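Proline dehydrogenase (Bradyrhizobium diazoefficiens USDA 110, PDB 4Q71) probably oxidises proline to glutamate in two steps, joining an FAD-dependent proline dehydrogenase to an NAD-dependent aldehyde dehydrogenase in one chain. Local coordinates at residues D195-G200 with R450-Y455; L311-Y316 with V340-G345. The protein carries 1 engineered substitution. All coordinates share one frame; numbering follows the deposited sequence.

Both contacts are buried within the proline dehydrogenase barrel and both reach its parallel sheet, with centres about 19 Å apart and nearest atoms about 6 Å apart. Interaction 2 joins two adjacent strands through backbone hydrogen bonds, and its segments supply a quarter of the residues lining the FAD pocket. Interaction 1 instead sets the end of strand 193-196 and the loop after it against the start of helix 452-464, through a leucine-tyrosine contact and one side-chain hydrogen bond. It makes no direct contact with the cofactor, although the Asp195 side chain comes to about 6 Å, nearest atoms, from FAD and from the Arg341 side chain. Along the chain, interaction 2 is nested inside the loop that interaction 1 closes.

Interaction 1: residues D195-G200 with R450-Y455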
loop_
_atom_site.group_PDB
_atom_site.type_symbol
_atom_site.label_atom_id
_atom_site.label_comp_id
_atom_site.label_asym_id
_atom_site.label_seq_id
_atom_site.Cartn_x
_atom_site.Cartn_y
_atom_site.Cartn_z
ATOM N N ASP A 195 18.180 -44.569 -29.199
ATOM C CA ASP A 195 17.678 -44.241 -27.869
ATOM C C ASP A 195 16.441 -45.115 -27.668
ATOM O O ASP A 195 15.355 -44.810 -28.190
ATOM C CB ASP A 195 17.306 -42.754 -27.800
ATOM C CG ASP A 195 16.796 -42.321 -26.433
ATOM O OD1 ASP A 195 17.009 -43.037 -25.421
ATOM O OD2 ASP A 195 16.166 -41.239 -26.380
ATOM N N MET A 196 16.608 -46.231 -26.961
ATOM C CA MET A 196 15.506 -47.183 -26.855
ATOM C C MET A 196 14.391 -46.657 -25.957
ATOM O O MET A 196 14.642 -46.089 -24.894
ATOM C CB MET A 196 16.015 -48.539 -26.356
ATOM C CG MET A 196 17.182 -49.070 -27.181
ATOM S SD MET A 196 16.729 -49.482 -28.887
ATOM C CE MET A 196 15.390 -50.649 -28.556
ATOM N N LEU A 197 13.154 -46.855 -26.386
ATOM C CA LEU A 197 12.005 -46.318 -25.668
ATOM C C LEU A 197 11.817 -46.823 -24.214
ATOM O O LEU A 197 11.391 -46.073 -23.334
ATOM C CB LEU A 197 10.724 -46.565 -26.465
ATOM C CG LEU A 197 10.487 -45.760 -27.741
ATOM C CD1 LEU A 197 9.011 -45.877 -28.145
ATOM C CD2 LEU A 197 10.902 -44.295 -27.583
ATOM N N GLY A 198 12.100 -48.080 -23.948
ATOM C CA GLY A 198 11.715 -48.620 -22.646
ATOM C C GLY A 198 12.265 -47.999 -21.359
ATOM O O GLY A 198 13.418 -47.525 -21.288
ATOM N N GLU A 199 11.418 -48.005 -20.333
ATOM C CA GLU A 199 11.820 -47.668 -18.975
ATOM C C GLU A 199 10.872 -48.307 -17.957
ATOM O O GLU A 199 9.744 -48.693 -18.286
ATOM C CB GLU A 199 11.781 -46.154 -18.769
ATOM C CG GLU A 199 10.381 -45.598 -18.825
ATOM C CD GLU A 199 10.291 -44.215 -18.229
ATOM O OE1 GLU A 199 11.049 -43.326 -18.681
ATOM O OE2 GLU A 199 9.474 -44.032 -17.298
ATOM N N GLY A 200 11.338 -48.418 -16.721
ATOM C CA GLY A 200 10.486 -48.817 -15.612
ATOM C C GLY A 200 9.671 -50.074 -15.853
ATOM O O GLY A 200 8.450 -50.022 -15.992
ATOM N N ARG A 450 3.733 -49.589 -27.168
ATOM C CA ARG A 450 3.379 -49.720 -25.753
ATOM C C ARG A 450 4.347 -48.973 -24.829
ATOM O O ARG A 450 4.093 -48.870 -23.634
ATOM C CB ARG A 450 3.324 -51.188 -25.356
ATOM C CG ARG A 450 4.681 -51.918 -25.416
ATOM C CD ARG A 450 4.488 -53.438 -25.287
ATOM N NE ARG A 450 4.027 -53.814 -23.944
ATOM C CZ ARG A 450 3.666 -55.050 -23.597
ATOM N NH1 ARG A 450 3.712 -56.020 -24.497
ATOM N NH2 ARG A 450 3.260 -55.318 -22.357
ATOM N N ASP A 451 5.449 -48.464 -25.382
ATOM C CA ASP A 451 6.420 -47.711 -24.595
ATOM C C ASP A 451 6.478 -46.243 -25.006
ATOM O O ASP A 451 7.215 -45.446 -24.418
ATOM C CB ASP A 451 7.792 -48.350 -24.732
ATOM C CG ASP A 451 7.802 -49.770 -24.217
ATOM O OD1 ASP A 451 7.397 -49.952 -23.050
ATOM O OD2 ASP A 451 8.165 -50.697 -24.989
ATOM N N LEU A 452 5.676 -45.884 -26.000
ATOM C CA LEU A 452 5.704 -44.529 -26.519
ATOM C C LEU A 452 5.179 -43.465 -25.531
ATOM O O LEU A 452 5.803 -42.421 -25.362
ATOM C CB LEU A 452 4.938 -44.441 -27.836
ATOM C CG LEU A 452 4.907 -43.015 -28.403
ATOM C CD1 LEU A 452 6.322 -42.520 -28.707
ATOM C CD2 LEU A 452 4.040 -42.974 -29.639
ATOM N N LEU A 453 4.034 -43.709 -24.900
ATOM C CA LEU A 453 3.431 -42.679 -24.040
ATOM C C LEU A 453 4.374 -42.175 -22.945
ATOM O O LEU A 453 4.537 -40.963 -22.783
ATOM C CB LEU A 453 2.130 -43.186 -23.412
ATOM C CG LEU A 453 0.766 -42.814 -24.004
ATOM C CD1 LEU A 453 -0.360 -43.177 -23.014
ATOM C CD2 LEU A 453 0.707 -41.349 -24.386
ATOM N N ALA A 454 5.015 -43.098 -22.213
ATOM C CA ALA A 454 5.958 -42.712 -21.155
ATOM C C ALA A 454 7.093 -41.848 -21.690
ATOM O O ALA A 454 7.508 -40.889 -21.047
ATOM C CB ALA A 454 6.536 -43.975 -20.440
ATOM N N TYR A 455 7.594 -42.193 -22.872
ATOM C CA TYR A 455 8.668 -41.436 -23.494
ATOM C C TYR A 455 8.171 -40.074 -24.012
ATOM O O TYR A 455 8.864 -39.059 -23.886
ATOM C CB TYR A 455 9.269 -42.246 -24.643
ATOM C CG TYR A 455 10.448 -41.597 -25.337
ATOM C CD1 TYR A 455 11.752 -41.842 -24.908
ATOM C CD2 TYR A 455 10.264 -40.749 -26.422
ATOM C CE1 TYR A 455 12.848 -41.262 -25.545
ATOM C CE2 TYR A 455 11.358 -40.158 -27.069
ATOM C CZ TYR A 455 12.645 -40.419 -26.626
ATOM O OH TYR A 455 13.729 -39.839 -27.256
#
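A chi1 of -177° swings the Tyr455 ring away from its backbone N, beneath Leu197 and toward Asp195, whose carboxylate is carried to the phenol by the same kind of torsion. Leu197 CD2 stands over one face of the ring, 3.7 Å from its centroid in a CH-pi contact. At the ring's edge Tyr455 OH donates a hydrogen bond to Asp195 OD2, 2.9 Å long. The oxygen is met on its anti side, with the phenol 32° out of the carboxylate plane, and carboxylate and ring planes are 64° apart. A phenylalanine in place of Tyr455 could still lie under the leucine methyl, but would probably leave OD2 of the buried Asp195 without this donor. The other Leu197 methyl, CD1, lies 3.9 Å from Leu452 CA at the helix start, while Leu197 CB packs against Asp451 CB at 3.8 Å. The Asp451 carboxylate turns to Arg209 and Tyr210 of helix 204-222, and Glu199 forms a salt bridge with Arg458. The contact thus joins the loop after strand 193-196 of the TIM-type barrel to the helix following strand 440-448. These strands pair, and Pro445 touches both Leu197 and Tyr455, while Leu420 of strand 416-420 touches Asp195 and Tyr455.

Interaction 2: residues L311-Y316 with V340-G345; sequences LAIQAY and VRLVKG. With FAD (flavin-adenine dinucleotide), chain C.
Ile313 and Arg341 are joined by a 2.7 Å bond from Ile313 N to Arg341 O, part of a parallel pairing in which strands 311-314 and 340-343 run 28° apart and which Ala315 N extends to Val343 O and Tyr316 N to Lys344 O. Ile313 CD1 meets Val340 CG1 at 3.7 Å on the side packed by helix 320-333, which completes the beta-alpha-beta crossover of this TIM-type barrel. Ala312, Gln314, Arg341 and Val343 face the opposite way, to the flavin. Val343 presses both methyls against the isoalloxazine, Val343 CG2 coming within 3.3 Å of FAD N1. Alongside it Gln314, extended beyond CG, gives NE2 to FAD O2 in a nearly straight 2.6 Å bond (174°). The Arg341 guanidinium, held by a salt bridge to Asp280 and hydrogen bonds to Ser237, Gln418 and Tyr443, lays one face over FAD C6. Past the strand ends, Gly345 CA sits over the centre of the Tyr316 ring, 3.5 Å from its centroid, where a side chain would collide. Gly345 O accepts hydrogen bonds from both adenosine-ribose hydroxyls, FAD O2B at 2.6 Å and, longer, FAD O3B. Lys344 brings NZ to an oxygen of each phosphate, FAD O1P at 2.9 Å and FAD O2A at 3.0 Å, and forms a salt bridge with Asp373.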
loop_
_atom_site.group_PDB
_atom_site.type_symbol
_atom_site.label_atom_id
_atom_site.label_comp_id
_atom_site.label_asym_id
_atom_site.label_seq_id
_atom_site.Cartn_x
_atom_site.Cartn_y
_atom_site.Cartn_z
ATOM N N LEU A 311 28.210 -44.488 -19.507
ATOM C CA LEU A 311 27.026 -44.102 -18.763
ATOM C C LEU A 311 26.755 -42.614 -18.941
ATOM O O LEU A 311 27.648 -41.852 -19.347
ATOM C CB LEU A 311 27.195 -44.432 -17.277
ATOM C CG LEU A 311 27.993 -43.415 -16.454
ATOM C CD1 LEU A 311 27.775 -43.629 -14.928
ATOM C CD2 LEU A 311 29.455 -43.525 -16.787
ATOM N N ALA A 312 25.533 -42.204 -18.621
ATOM C CA ALA A 312 25.198 -40.771 -18.607
ATOM C C ALA A 312 25.385 -40.214 -17.208
ATOM O O ALA A 312 25.147 -40.912 -16.205
ATOM C CB ALA A 312 23.771 -40.524 -19.082
ATOM N N ILE A 313 25.813 -38.959 -17.155
ATOM C CA ILE A 313 25.955 -38.235 -15.910
ATOM C C ILE A 313 25.210 -36.906 -16.015
ATOM O O ILE A 313 25.406 -36.137 -16.968
ATOM C CB ILE A 313 27.433 -37.993 -15.588
ATOM C CG1 ILE A 313 28.162 -39.345 -15.391
ATOM C CG2 ILE A 313 27.581 -37.142 -14.319
ATOM C CD1 ILE A 313 29.668 -39.164 -15.212
ATOM N N GLN A 314 24.361 -36.645 -15.026
ATOM C CA GLN A 314 23.489 -35.486 -15.038
ATOM C C GLN A 314 24.086 -34.278 -14.289
ATOM O O GLN A 314 24.166 -34.288 -13.058
ATOM C CB GLN A 314 22.138 -35.855 -14.421
ATOM C CG GLN A 314 21.365 -36.940 -15.171
ATOM C CD GLN A 314 20.471 -37.757 -14.245
ATOM O OE1 GLN A 314 20.875 -38.133 -13.119
ATOM N NE2 GLN A 314 19.270 -38.051 -14.704
ATOM N N ALA A 315 24.447 -33.235 -15.033
ATOM C CA ALA A 315 25.028 -32.031 -14.446
ATOM C C ALA A 315 24.047 -31.211 -13.617
ATOM O O ALA A 315 24.471 -30.379 -12.801
ATOM C CB ALA A 315 25.689 -31.148 -15.515
ATOM N N TYR A 316 22.746 -31.429 -13.796
ATOM C CA TYR A 316 21.805 -30.680 -12.962
ATOM C C TYR A 316 21.860 -31.148 -11.508
ATOM O O TYR A 316 21.279 -30.519 -10.634
ATOM C CB TYR A 316 20.370 -30.607 -13.525
ATOM C CG TYR A 316 19.488 -31.852 -13.460
ATOM C CD1 TYR A 316 19.977 -33.095 -13.037
ATOM C CD2 TYR A 316 18.141 -31.770 -13.840
ATOM C CE1 TYR A 316 19.144 -34.228 -13.016
ATOM C CE2 TYR A 316 17.301 -32.885 -13.824
ATOM C CZ TYR A 316 17.808 -34.112 -13.410
ATOM O OH TYR A 316 16.968 -35.205 -13.382
ATOM N N VAL A 340 31.657 -41.466 -21.905
ATOM C CA VAL A 340 30.852 -40.903 -20.829
ATOM C C VAL A 340 30.006 -39.745 -21.314
ATOM O O VAL A 340 30.530 -38.753 -21.792
ATOM C CB VAL A 340 31.749 -40.445 -19.670
ATOM C CG1 VAL A 340 30.933 -39.736 -18.612
ATOM C CG2 VAL A 340 32.526 -41.654 -19.091
ATOM N N ARG A 341 28.692 -39.880 -21.183
ATOM C CA ARG A 341 27.749 -38.878 -21.667
ATOM C C ARG A 341 27.400 -37.848 -20.613
ATOM O O ARG A 341 26.938 -38.201 -19.529
ATOM C CB ARG A 341 26.447 -39.521 -22.145
ATOM C CG ARG A 341 25.521 -38.477 -22.783
ATOM C CD ARG A 341 24.091 -38.982 -22.949
ATOM N NE ARG A 341 23.955 -40.128 -23.849
ATOM C CZ ARG A 341 23.138 -41.148 -23.629
ATOM N NH1 ARG A 341 22.371 -41.193 -22.534
ATOM N NH2 ARG A 341 23.080 -42.112 -24.512
ATOM N N LEU A 342 27.618 -36.574 -20.926
ATOM C CA LEU A 342 27.228 -35.512 -20.006
ATOM C C LEU A 342 25.944 -34.877 -20.503
ATOM O O LEU A 342 25.890 -34.393 -21.630
ATOM C CB LEU A 342 28.326 -34.454 -19.857
ATOM C CG LEU A 342 28.087 -33.415 -18.753
ATOM C CD1 LEU A 342 28.254 -34.044 -17.330
ATOM C CD2 LEU A 342 28.993 -32.190 -18.942
ATOM N N VAL A 343 24.906 -34.921 -19.670
ATOM C CA VAL A 343 23.638 -34.280 -19.977
ATOM C C VAL A 343 23.334 -33.294 -18.852
ATOM O O VAL A 343 23.973 -33.327 -17.781
ATOM C CB VAL A 343 22.460 -35.296 -20.028
ATOM C CG1 VAL A 343 22.766 -36.459 -20.978
ATOM C CG2 VAL A 343 22.127 -35.816 -18.613
ATOM N N LYS A 344 22.338 -32.444 -19.050
ATOM C CA LYS A 344 21.890 -31.635 -17.925
ATOM C C LYS A 344 20.981 -32.452 -17.006
ATOM O O LYS A 344 21.321 -32.677 -15.833
ATOM C CB LYS A 344 21.291 -30.309 -18.400
ATOM C CG LYS A 344 22.393 -29.418 -19.016
ATOM C CD LYS A 344 21.895 -28.114 -19.624
ATOM C CE LYS A 344 23.078 -27.405 -20.313
ATOM N NZ LYS A 344 22.593 -26.246 -21.119
ATOM N N GLY A 345 19.885 -32.970 -17.550
ATOM C CA GLY A 345 18.997 -33.833 -16.782
ATOM C C GLY A 345 17.527 -33.743 -17.132
ATOM O O GLY A 345 16.971 -32.637 -17.288
HETATM P PA FAD C . 18.650 -26.382 -22.216
HETATM O O1A FAD C . 17.378 -25.611 -22.741
HETATM O O2A FAD C . 19.912 -25.681 -22.216
HETATM O O5B FAD C . 18.675 -26.852 -20.797
HETATM C C5B FAD C . 17.488 -27.310 -20.142
HETATM C C4B FAD C . 17.819 -28.119 -18.882
HETATM O O4B FAD C . 18.061 -27.281 -17.797
HETATM C C3B FAD C . 16.727 -29.034 -18.411
HETATM O O3B FAD C . 16.610 -30.207 -19.138
HETATM C C2B FAD C . 17.091 -29.261 -16.983
HETATM O O2B FAD C . 18.012 -30.289 -16.822
HETATM C C1B FAD C . 17.692 -27.942 -16.612
HETATM N N9A FAD C . 16.841 -27.025 -15.899
HETATM C C8A FAD C . 15.670 -26.432 -16.359
HETATM N N7A FAD C . 15.181 -25.609 -15.419
HETATM C C5A FAD C . 16.012 -25.624 -14.302
HETATM C C6A FAD C . 16.018 -25.001 -13.065
HETATM N N6A FAD C . 14.974 -24.086 -12.673
HETATM N N1A FAD C . 17.006 -25.244 -12.189
HETATM C C2A FAD C . 18.019 -26.080 -12.484
HETATM N N3A FAD C . 18.042 -26.692 -13.692
HETATM C C4A FAD C . 17.083 -26.508 -14.599
HETATM N N1 FAD C . 18.977 -36.682 -19.284
HETATM C C2 FAD C . 18.869 -37.608 -18.188
HETATM O O2 FAD C . 18.381 -37.154 -16.997
HETATM N N3 FAD C . 19.333 -38.907 -18.329
HETATM C C4 FAD C . 19.779 -39.350 -19.565
HETATM O O4 FAD C . 20.297 -40.604 -19.681
HETATM C C4X FAD C . 19.795 -38.449 -20.748
HETATM N N5 FAD C . 20.210 -38.867 -22.007
HETATM C C5X FAD C . 20.203 -37.967 -23.059
HETATM C C6 FAD C . 20.618 -38.424 -24.322
HETATM C C7 FAD C . 20.629 -37.533 -25.396
HETATM C C7M FAD C . 21.072 -38.051 -26.737
HETATM C C8 FAD C . 20.249 -36.203 -25.240
HETATM C C8M FAD C . 20.276 -35.266 -26.417
HETATM C C9 FAD C . 19.836 -35.737 -23.982
HETATM C C9A FAD C . 19.804 -36.621 -22.887
HETATM N N10 FAD C . 19.378 -36.168 -21.592
HETATM C C10 FAD C . 19.385 -37.086 -20.535
HETATM C "C1'" FAD C . 19.011 -34.759 -21.270
HETATM C "C2'" FAD C . 17.568 -34.382 -21.448
HETATM O "O2'" FAD C . 17.015 -35.288 -22.324
HETATM C "C3'" FAD C . 17.524 -32.975 -22.056
HETATM O "O3'" FAD C . 17.704 -33.165 -23.403
HETATM C "C4'" FAD C . 18.596 -31.995 -21.594
HETATM O "O4'" FAD C . 18.620 -31.867 -20.211
HETATM C "C5'" FAD C . 18.438 -30.634 -22.280
HETATM O "O5'" FAD C . 19.575 -29.823 -22.030
HETATM P P FAD C . 20.147 -28.710 -23.043
HETATM O O1P FAD C . 21.648 -28.263 -22.986
HETATM O O2P FAD C . 19.634 -29.344 -24.387
HETATM O O3P FAD C . 18.939 -27.599 -23.038
#